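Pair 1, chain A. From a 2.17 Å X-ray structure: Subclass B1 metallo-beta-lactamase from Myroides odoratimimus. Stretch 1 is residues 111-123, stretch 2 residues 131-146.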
# COMPACT_ATOMS: atom_id res chain seq x y z
N HIS A 111 -15.02 6.13 -9.88
CA HIS A 111 -14.52 7.47 -10.12
C HIS A 111 -13.52 7.50 -11.28
O HIS A 111 -12.80 8.48 -11.42
CB HIS A 111 -13.88 8.04 -8.84
CG HIS A 111 -14.88 8.32 -7.75
ND1 HIS A 111 -15.50 7.32 -7.04
CD2 HIS A 111 -15.38 9.49 -7.27
CE1 HIS A 111 -16.37 7.85 -6.19
NE2 HIS A 111 -16.30 9.17 -6.30
N ASN A 112 -13.46 6.44 -12.09
CA ASN A 112 -12.50 6.34 -13.18
C ASN A 112 -11.06 6.70 -12.77
O ASN A 112 -10.35 7.41 -13.48
CB ASN A 112 -12.97 7.19 -14.33
CG ASN A 112 -14.41 6.87 -14.71
OD1 ASN A 112 -14.65 5.78 -15.16
ND2 ASN A 112 -15.35 7.80 -14.51
N ILE A 113 -10.62 6.14 -11.64
CA ILE A 113 -9.21 6.18 -11.24
C ILE A 113 -8.49 5.01 -11.87
O ILE A 113 -8.82 3.85 -11.61
CB ILE A 113 -9.07 6.15 -9.72
CG1 ILE A 113 -9.72 7.42 -9.11
CG2 ILE A 113 -7.60 6.10 -9.31
CD1 ILE A 113 -10.08 7.26 -7.63
N GLN A 114 -7.52 5.30 -12.73
CA GLN A 114 -6.75 4.23 -13.36
C GLN A 114 -6.07 3.34 -12.31
O GLN A 114 -5.41 3.81 -11.39
CB GLN A 114 -5.69 4.82 -14.27
CG GLN A 114 -4.93 3.78 -15.06
CD GLN A 114 -5.87 2.94 -15.94
OE1 GLN A 114 -6.59 3.48 -16.77
NE2 GLN A 114 -5.84 1.62 -15.77
N THR A 115 -6.26 2.03 -12.47
CA THR A 115 -5.57 1.02 -11.69
C THR A 115 -4.27 0.61 -12.38
O THR A 115 -4.26 0.35 -13.59
CB THR A 115 -6.47 -0.21 -11.53
OG1 THR A 115 -7.64 0.22 -10.86
CG2 THR A 115 -5.81 -1.29 -10.72
N TYR A 116 -3.21 0.53 -11.60
CA TYR A 116 -1.91 0.04 -12.07
C TYR A 116 -1.52 -1.16 -11.23
O TYR A 116 -1.42 -1.03 -10.00
CB TYR A 116 -0.83 1.10 -11.92
CG TYR A 116 -0.99 2.31 -12.81
CD1 TYR A 116 -1.80 3.34 -12.41
CD2 TYR A 116 -0.35 2.40 -14.04
CE1 TYR A 116 -1.97 4.46 -13.18
CE2 TYR A 116 -0.52 3.52 -14.83
CZ TYR A 116 -1.35 4.55 -14.37
OH TYR A 116 -1.56 5.72 -15.05
N VAL A 117 -1.32 -2.32 -11.84
CA VAL A 117 -1.13 -3.53 -11.04
C VAL A 117 -0.21 -4.49 -11.76
O VAL A 117 -0.08 -4.48 -13.01
CB VAL A 117 -2.51 -4.16 -10.71
CG1 VAL A 117 -3.30 -4.38 -12.00
CG2 VAL A 117 -2.39 -5.47 -9.89
N SER A 118 0.48 -5.28 -10.97
CA SER A 118 1.44 -6.18 -11.54
C SER A 118 0.71 -7.36 -12.16
O SER A 118 -0.41 -7.71 -11.77
CB SER A 118 2.42 -6.69 -10.46
OG SER A 118 1.93 -7.83 -9.79
N LYS A 119 1.40 -8.02 -13.08
CA LYS A 119 0.80 -9.13 -13.82
C LYS A 119 0.57 -10.35 -12.93
O LYS A 119 -0.51 -10.94 -12.97
CB LYS A 119 1.67 -9.48 -15.01
CG LYS A 119 1.60 -8.45 -16.15
CD LYS A 119 2.50 -8.80 -17.33
CE LYS A 119 2.32 -7.84 -18.48
NZ LYS A 119 3.35 -8.08 -19.53
N GLU A 120 1.50 -10.66 -12.04
CA GLU A 120 1.27 -11.76 -11.10
C GLU A 120 0.08 -11.47 -10.20
O GLU A 120 -0.76 -12.34 -9.95
CB GLU A 120 2.53 -12.02 -10.26
CG GLU A 120 2.53 -13.42 -9.66
CD GLU A 120 3.75 -13.73 -8.82
OE1 GLU A 120 3.70 -14.76 -8.10
OE2 GLU A 120 4.76 -12.99 -8.91
N THR A 121 -0.10 -10.22 -9.81
CA THR A 121 -1.28 -9.89 -8.99
C THR A 121 -2.57 -10.17 -9.74
O THR A 121 -3.54 -10.67 -9.13
CB THR A 121 -1.25 -8.44 -8.52
OG1 THR A 121 -0.17 -8.24 -7.64
CG2 THR A 121 -2.56 -8.12 -7.77
N ILE A 122 -2.60 -9.90 -11.06
CA ILE A 122 -3.78 -10.18 -11.88
C ILE A 122 -4.04 -11.67 -11.94
O ILE A 122 -5.20 -12.11 -11.89
CB ILE A 122 -3.62 -9.60 -13.30
CG1 ILE A 122 -3.49 -8.06 -13.22
CG2 ILE A 122 -4.83 -10.04 -14.31
CD1 ILE A 122 -3.32 -7.39 -14.57
N GLU A 123 -2.98 -12.45 -12.10
CA GLU A 123 -3.14 -13.89 -12.20
C GLU A 123 -3.68 -14.48 -10.90
O GLU A 123 -4.58 -15.33 -10.91
CB GLU A 123 -1.80 -14.51 -12.58
CG GLU A 123 -1.83 -16.03 -12.69
CD GLU A 123 -0.47 -16.66 -12.50
OE1 GLU A 123 -0.37 -17.63 -11.73
OE2 GLU A 123 0.49 -16.18 -13.13
N GLU A 131 -11.63 -10.52 -11.15
CA GLU A 131 -11.03 -9.73 -12.19
C GLU A 131 -11.36 -8.27 -11.91
O GLU A 131 -12.45 -7.96 -11.41
CB GLU A 131 -11.59 -10.06 -13.58
CG GLU A 131 -11.30 -11.43 -14.12
CD GLU A 131 -11.90 -11.62 -15.51
OE1 GLU A 131 -12.48 -10.65 -16.06
OE2 GLU A 131 -11.80 -12.73 -16.06
N PHE A 132 -10.45 -7.37 -12.27
CA PHE A 132 -10.78 -5.96 -12.35
C PHE A 132 -11.81 -5.73 -13.45
O PHE A 132 -11.74 -6.33 -14.52
CB PHE A 132 -9.53 -5.12 -12.62
CG PHE A 132 -8.52 -5.25 -11.53
CD1 PHE A 132 -8.57 -4.44 -10.39
CD2 PHE A 132 -7.58 -6.27 -11.58
CE1 PHE A 132 -7.64 -4.61 -9.33
CE2 PHE A 132 -6.66 -6.44 -10.53
CZ PHE A 132 -6.70 -5.61 -9.42
N SER A 133 -12.78 -4.87 -13.15
CA SER A 133 -13.83 -4.56 -14.11
C SER A 133 -13.33 -3.62 -15.20
O SER A 133 -13.50 -3.90 -16.40
CB SER A 133 -15.02 -3.94 -13.39
OG SER A 133 -15.73 -3.13 -14.30
N ASN A 134 -12.73 -2.49 -14.81
CA ASN A 134 -12.10 -1.55 -15.73
C ASN A 134 -10.76 -2.09 -16.21
O ASN A 134 -9.99 -2.66 -15.41
CB ASN A 134 -11.86 -0.17 -15.04
CG ASN A 134 -13.08 0.72 -15.09
OD1 ASN A 134 -14.01 0.39 -15.79
ND2 ASN A 134 -13.06 1.87 -14.40
N PRO A 135 -10.41 -1.86 -17.48
CA PRO A 135 -9.07 -2.26 -17.97
C PRO A 135 -7.96 -1.67 -17.11
O PRO A 135 -7.96 -0.48 -16.77
CB PRO A 135 -9.05 -1.73 -19.41
CG PRO A 135 -10.50 -1.83 -19.86
CD PRO A 135 -11.24 -1.33 -18.59
N THR A 136 -7.01 -2.54 -16.75
CA THR A 136 -5.88 -2.14 -15.94
C THR A 136 -4.66 -1.77 -16.81
O THR A 136 -4.56 -2.15 -17.97
CB THR A 136 -5.50 -3.29 -14.98
OG1 THR A 136 -5.25 -4.49 -15.75
CG2 THR A 136 -6.62 -3.58 -13.97
N LYS A 137 -3.74 -1.04 -16.21
CA LYS A 137 -2.41 -0.84 -16.77
C LYS A 137 -1.47 -1.77 -16.00
O LYS A 137 -1.43 -1.71 -14.77
CB LYS A 137 -1.98 0.63 -16.70
CG LYS A 137 -2.44 1.34 -17.99
CD LYS A 137 -2.44 2.83 -17.95
CE LYS A 137 -2.43 3.37 -19.37
NZ LYS A 137 -2.87 4.78 -19.49
N ASP A 138 -0.81 -2.69 -16.70
CA ASP A 138 -0.13 -3.81 -16.06
C ASP A 138 1.39 -3.66 -16.10
O ASP A 138 1.94 -3.09 -17.03
CB ASP A 138 -0.49 -5.13 -16.73
CG ASP A 138 -1.99 -5.33 -16.84
OD1 ASP A 138 -2.73 -4.59 -16.14
OD2 ASP A 138 -2.43 -6.21 -17.61
N PHE A 139 2.07 -4.22 -15.11
CA PHE A 139 3.52 -4.15 -15.14
C PHE A 139 4.10 -5.46 -14.64
O PHE A 139 3.48 -6.19 -13.85
CB PHE A 139 4.05 -2.96 -14.32
CG PHE A 139 3.74 -3.01 -12.82
CD1 PHE A 139 2.57 -2.52 -12.34
CD2 PHE A 139 4.65 -3.55 -11.92
CE1 PHE A 139 2.27 -2.54 -10.98
CE2 PHE A 139 4.37 -3.56 -10.57
CZ PHE A 139 3.18 -3.04 -10.10
N ASP A 140 5.28 -5.79 -15.15
CA ASP A 140 5.86 -7.08 -14.77
C ASP A 140 6.46 -6.98 -13.38
O ASP A 140 5.96 -7.59 -12.42
CB ASP A 140 6.90 -7.50 -15.81
CG ASP A 140 6.25 -7.88 -17.12
OD1 ASP A 140 5.55 -8.91 -17.12
OD2 ASP A 140 6.40 -7.15 -18.13
N ASN A 141 7.48 -6.15 -13.25
CA ASN A 141 8.29 -6.10 -12.05
C ASN A 141 8.43 -4.70 -11.49
O ASN A 141 8.78 -4.56 -10.32
CB ASN A 141 9.71 -6.60 -12.32
CG ASN A 141 9.74 -8.01 -12.84
OD1 ASN A 141 10.41 -8.29 -13.85
ND2 ASN A 141 9.02 -8.94 -12.15
N SER A 142 8.22 -3.68 -12.32
CA SER A 142 8.60 -2.34 -11.93
C SER A 142 7.73 -1.36 -12.69
O SER A 142 7.52 -1.50 -13.91
CB SER A 142 10.08 -2.05 -12.21
OG SER A 142 10.21 -0.67 -12.46
N LEU A 143 7.26 -0.35 -11.97
CA LEU A 143 6.33 0.65 -12.48
C LEU A 143 6.90 2.01 -12.11
O LEU A 143 7.32 2.22 -10.97
CB LEU A 143 4.93 0.49 -11.88
CG LEU A 143 3.94 1.63 -12.20
CD1 LEU A 143 3.38 1.57 -13.71
CD2 LEU A 143 2.79 1.72 -11.21
N THR A 144 6.92 2.92 -13.08
CA THR A 144 7.32 4.31 -12.88
C THR A 144 6.11 5.13 -13.30
O THR A 144 5.58 4.94 -14.40
CB THR A 144 8.54 4.68 -13.73
OG1 THR A 144 9.61 3.80 -13.37
CG2 THR A 144 8.96 6.15 -13.51
N LEU A 145 5.61 5.94 -12.39
CA LEU A 145 4.53 6.85 -12.72
C LEU A 145 4.95 8.28 -12.45
O LEU A 145 5.51 8.57 -11.39
CB LEU A 145 3.27 6.58 -11.93
CG LEU A 145 2.20 5.67 -12.45
CD1 LEU A 145 1.12 5.69 -11.32
CD2 LEU A 145 1.63 6.11 -13.84
N ASP A 146 4.63 9.16 -13.41
CA ASP A 146 4.75 10.60 -13.17
C ASP A 146 3.61 11.11 -12.28
O ASP A 146 2.43 10.84 -12.54
CB ASP A 146 4.76 11.37 -14.49
CG ASP A 146 6.04 11.15 -15.28
OD1 ASP A 146 7.14 11.34 -14.73
OD2 ASP A 146 5.95 10.78 -16.46
O HOH W 1 -15.68 3.49 -14.28
O HOH W 2 -10.52 2.55 -13.42
O HOH W 3 -9.13 1.94 -17.32
O HOH W 4 -8.68 0.89 -14.01
O HOH W 5 -9.53 -1.42 -12.80
O HOH W 6 4.22 -9.34 -12.15

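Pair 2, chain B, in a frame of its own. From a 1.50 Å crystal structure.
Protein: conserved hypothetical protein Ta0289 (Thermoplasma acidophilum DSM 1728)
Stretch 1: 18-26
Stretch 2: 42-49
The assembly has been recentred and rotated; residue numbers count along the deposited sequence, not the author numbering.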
# COMPACT_ATOMS: atom_id res chain seq x y z
N ASN B 18 -14.47 12.31 7.73
CA ASN B 18 -15.44 11.39 7.16
C ASN B 18 -14.87 9.97 7.08
O ASN B 18 -15.16 9.23 6.14
CB ASN B 18 -15.85 11.87 5.77
CG ASN B 18 -17.10 11.19 5.25
OD1 ASN B 18 -17.39 11.22 4.06
ND2 ASN B 18 -17.86 10.57 6.16
N PHE B 19 -14.06 9.60 8.05
CA PHE B 19 -13.45 8.28 8.08
C PHE B 19 -14.48 7.17 8.30
O PHE B 19 -15.58 7.42 8.82
CB PHE B 19 -12.40 8.22 9.20
CG PHE B 19 -12.98 8.38 10.57
CD1 PHE B 19 -13.36 7.26 11.32
CD2 PHE B 19 -13.18 9.64 11.12
CE1 PHE B 19 -13.93 7.41 12.58
CE2 PHE B 19 -13.74 9.79 12.38
CZ PHE B 19 -14.11 8.68 13.11
N LYS B 20 -14.13 5.96 7.90
CA LYS B 20 -15.02 4.82 8.07
C LYS B 20 -14.52 3.88 9.15
O LYS B 20 -13.31 3.75 9.35
CB LYS B 20 -15.19 4.08 6.74
CG LYS B 20 -15.97 4.88 5.71
CD LYS B 20 -16.25 4.07 4.46
CE LYS B 20 -17.20 4.81 3.53
NZ LYS B 20 -16.70 6.18 3.19
N THR B 21 -15.46 3.25 9.84
CA THR B 21 -15.13 2.33 10.92
C THR B 21 -15.71 0.96 10.60
O THR B 21 -16.81 0.86 10.04
CB THR B 21 -15.73 2.81 12.27
OG1 THR B 21 -15.29 4.15 12.53
CG2 THR B 21 -15.26 1.91 13.40
N VAL B 22 -14.97 -0.08 10.95
CA VAL B 22 -15.40 -1.46 10.71
C VAL B 22 -15.19 -2.28 11.98
O VAL B 22 -14.32 -1.98 12.79
CB VAL B 22 -14.61 -2.11 9.56
CG1 VAL B 22 -15.02 -1.51 8.23
CG2 VAL B 22 -13.12 -1.92 9.78
N ASN B 23 -16.01 -3.32 12.14
CA ASN B 23 -15.92 -4.19 13.30
C ASN B 23 -14.66 -5.06 13.23
O ASN B 23 -14.24 -5.47 12.14
CB ASN B 23 -17.18 -5.05 13.38
CG ASN B 23 -17.16 -5.99 14.56
OD1 ASN B 23 -16.75 -7.14 14.44
ND2 ASN B 23 -17.59 -5.50 15.71
N TRP B 24 -14.07 -5.36 14.38
CA TRP B 24 -12.83 -6.14 14.42
C TRP B 24 -12.90 -7.59 13.95
O TRP B 24 -11.87 -8.24 13.78
CB TRP B 24 -12.21 -6.05 15.83
CG TRP B 24 -12.96 -6.73 16.95
CD1 TRP B 24 -14.25 -7.21 16.93
CD2 TRP B 24 -12.46 -7.00 18.26
NE1 TRP B 24 -14.58 -7.74 18.16
CE2 TRP B 24 -13.49 -7.63 18.99
CE3 TRP B 24 -11.23 -6.76 18.90
CZ2 TRP B 24 -13.34 -8.02 20.33
CZ3 TRP B 24 -11.07 -7.15 20.22
CH2 TRP B 24 -12.12 -7.78 20.92
N ASN B 25 -14.11 -8.11 13.75
CA ASN B 25 -14.25 -9.48 13.27
C ASN B 25 -14.56 -9.51 11.77
O ASN B 25 -14.76 -10.57 11.18
CB ASN B 25 -15.34 -10.21 14.06
CG ASN B 25 -14.86 -10.63 15.44
OD1 ASN B 25 -15.62 -10.59 16.41
ND2 ASN B 25 -13.60 -11.03 15.53
N THR B 26 -14.59 -8.33 11.17
CA THR B 26 -14.83 -8.21 9.74
C THR B 26 -13.65 -8.95 9.10
O THR B 26 -12.53 -8.85 9.58
CB THR B 26 -14.80 -6.73 9.30
OG1 THR B 26 -15.80 -5.99 10.01
CG2 THR B 26 -15.06 -6.60 7.80
N GLY B 42 -7.41 3.26 4.72
CA GLY B 42 -7.21 3.30 6.15
C GLY B 42 -8.57 3.26 6.80
O GLY B 42 -9.39 4.15 6.56
N LEU B 43 -8.83 2.24 7.61
CA LEU B 43 -10.12 2.12 8.29
C LEU B 43 -9.90 2.03 9.79
O LEU B 43 -8.95 1.39 10.26
CB LEU B 43 -10.87 0.87 7.83
CG LEU B 43 -11.09 0.62 6.33
CD1 LEU B 43 -11.74 -0.75 6.13
CD2 LEU B 43 -11.96 1.71 5.74
N VAL B 44 -10.79 2.67 10.55
CA VAL B 44 -10.71 2.60 12.01
C VAL B 44 -11.44 1.31 12.38
O VAL B 44 -12.48 0.99 11.80
CB VAL B 44 -11.40 3.81 12.67
CG1 VAL B 44 -11.46 3.61 14.19
CG2 VAL B 44 -10.64 5.08 12.33
N VAL B 45 -10.88 0.56 13.33
CA VAL B 45 -11.49 -0.69 13.75
C VAL B 45 -12.01 -0.61 15.18
O VAL B 45 -11.30 -0.15 16.08
CB VAL B 45 -10.50 -1.86 13.65
CG1 VAL B 45 -11.24 -3.17 13.89
CG2 VAL B 45 -9.81 -1.86 12.30
N LYS B 46 -13.24 -1.05 15.39
CA LYS B 46 -13.86 -1.05 16.72
C LYS B 46 -14.19 -2.46 17.15
O LYS B 46 -14.45 -3.33 16.31
CB LYS B 46 -15.16 -0.25 16.70
CG LYS B 46 -15.00 1.26 16.68
CD LYS B 46 -16.37 1.92 16.75
CE LYS B 46 -16.27 3.44 16.84
NZ LYS B 46 -15.60 3.87 18.09
N ASP B 47 -14.17 -2.71 18.46
CA ASP B 47 -14.54 -4.03 18.96
C ASP B 47 -16.06 -4.07 19.06
O ASP B 47 -16.74 -3.21 18.49
CB ASP B 47 -13.89 -4.36 20.32
CG ASP B 47 -14.25 -3.36 21.42
OD1 ASP B 47 -15.26 -2.64 21.29
OD2 ASP B 47 -13.51 -3.33 22.43
N ASP B 48 -16.61 -5.05 19.77
CA ASP B 48 -18.06 -5.18 19.88
C ASP B 48 -18.73 -4.25 20.88
O ASP B 48 -19.96 -4.23 21.00
CB ASP B 48 -18.40 -6.64 20.18
CG ASP B 48 -17.89 -7.57 19.10
OD1 ASP B 48 -18.14 -7.28 17.91
OD2 ASP B 48 -17.25 -8.60 19.43
N ASN B 49 -17.93 -3.47 21.59
CA ASN B 49 -18.45 -2.54 22.57
C ASN B 49 -18.21 -1.09 22.16
O ASN B 49 -18.42 -0.17 22.95
CB ASN B 49 -17.80 -2.82 23.93
CG ASN B 49 -18.15 -4.19 24.46
OD1 ASN B 49 -17.46 -4.73 25.32
ND2 ASN B 49 -19.23 -4.77 23.95
O HOH W 7 -11.57 5.75 7.04
O HOH W 8 -18.14 -2.72 15.89

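Where do the two contacts differ most? The answer lies just past the last rung of the ladder, at the matched positions Lys A119 and Trp B24. In pair 1 the extended lysine reaches Asp A140 in a salt bridge that is long, NZ of Lys A119 to OD1 of Asp A140 being 3.4 Å, and the hydrogen bond along it is weak. In pair 2 the tryptophan lies flat against the matching aspartate: CB of Asp B47 sits 3.5 Å from the centroid of the six-membered ring of Trp B24, almost on the ring normal. The indole then uses its edge as well, NE1 of Trp B24 donating to OD2 of Asp B48 at 3.1 Å. An aspartate thus meets a charge in one case and an aromatic face in the other.

What backbone do they share? Each pair is two parallel strands joined by three bridges, and 14 central residues superpose with an RMSD of 0.7 Å. Tyr A116, Val A117 and Ser A118 face Lys A137, Asp A138 and Phe A139; their counterparts are Thr B21, Val B22 and Asn B23, facing Val B44, Val B45 and Lys B46. The hydrogen bonds match too. Val A117 uses both its N and O, to O of Lys A137 and N of Phe A139, each at 3.0 Å; Val B22 does the same, its N 2.8 Å from O of Val B44 and its O 3.0 Å from N of Lys B46. The ladder closes alike, with N of Lys A119 2.9 Å from O of Phe A139 and N of Trp B24 2.8 Å from O of Lys B46.

How is the face holding the first and third bridges filled? Pair 1 uses rings. CD1 of Leu A145 lies over the face of the Tyr A116 ring, 3.9 Å from its centroid, and CB of Ser A118 packs over the Phe A139 ring at the same distance from that centroid. Pair 2 has no ring at these bridges: CG2 of Thr B21 touches CG of Lys B46 at 3.4 Å, while CG2 of Val B44 meets CD1 of Phe B19, a residue before the bridges, at 3.6 Å. Gln A114, matching that phenylalanine, instead donates from NE2 to O of Pro A135 at 3.1 Å.

What happens on the other face, and where the first strand ends? Both central valines point there, but their neighbours differ. CG2 of Val B22 packs 4.2 Å from CG2 of Val B45, whereas CG1 of Val A117 lies 4.2 Å from OD1 of Asp A138, an atom that accepts a hydrogen bond from OG1 of Thr A136 at 2.6 Å. The next position is the last of the strand in both. Ser A118 is the N-cap of a helix; Asn B23 opens a type I turn, its OD1 accepting from N of Asn B25 at 2.9 Å while its ND2 donates across to OD1 of Asp B48, also at 2.9 Å.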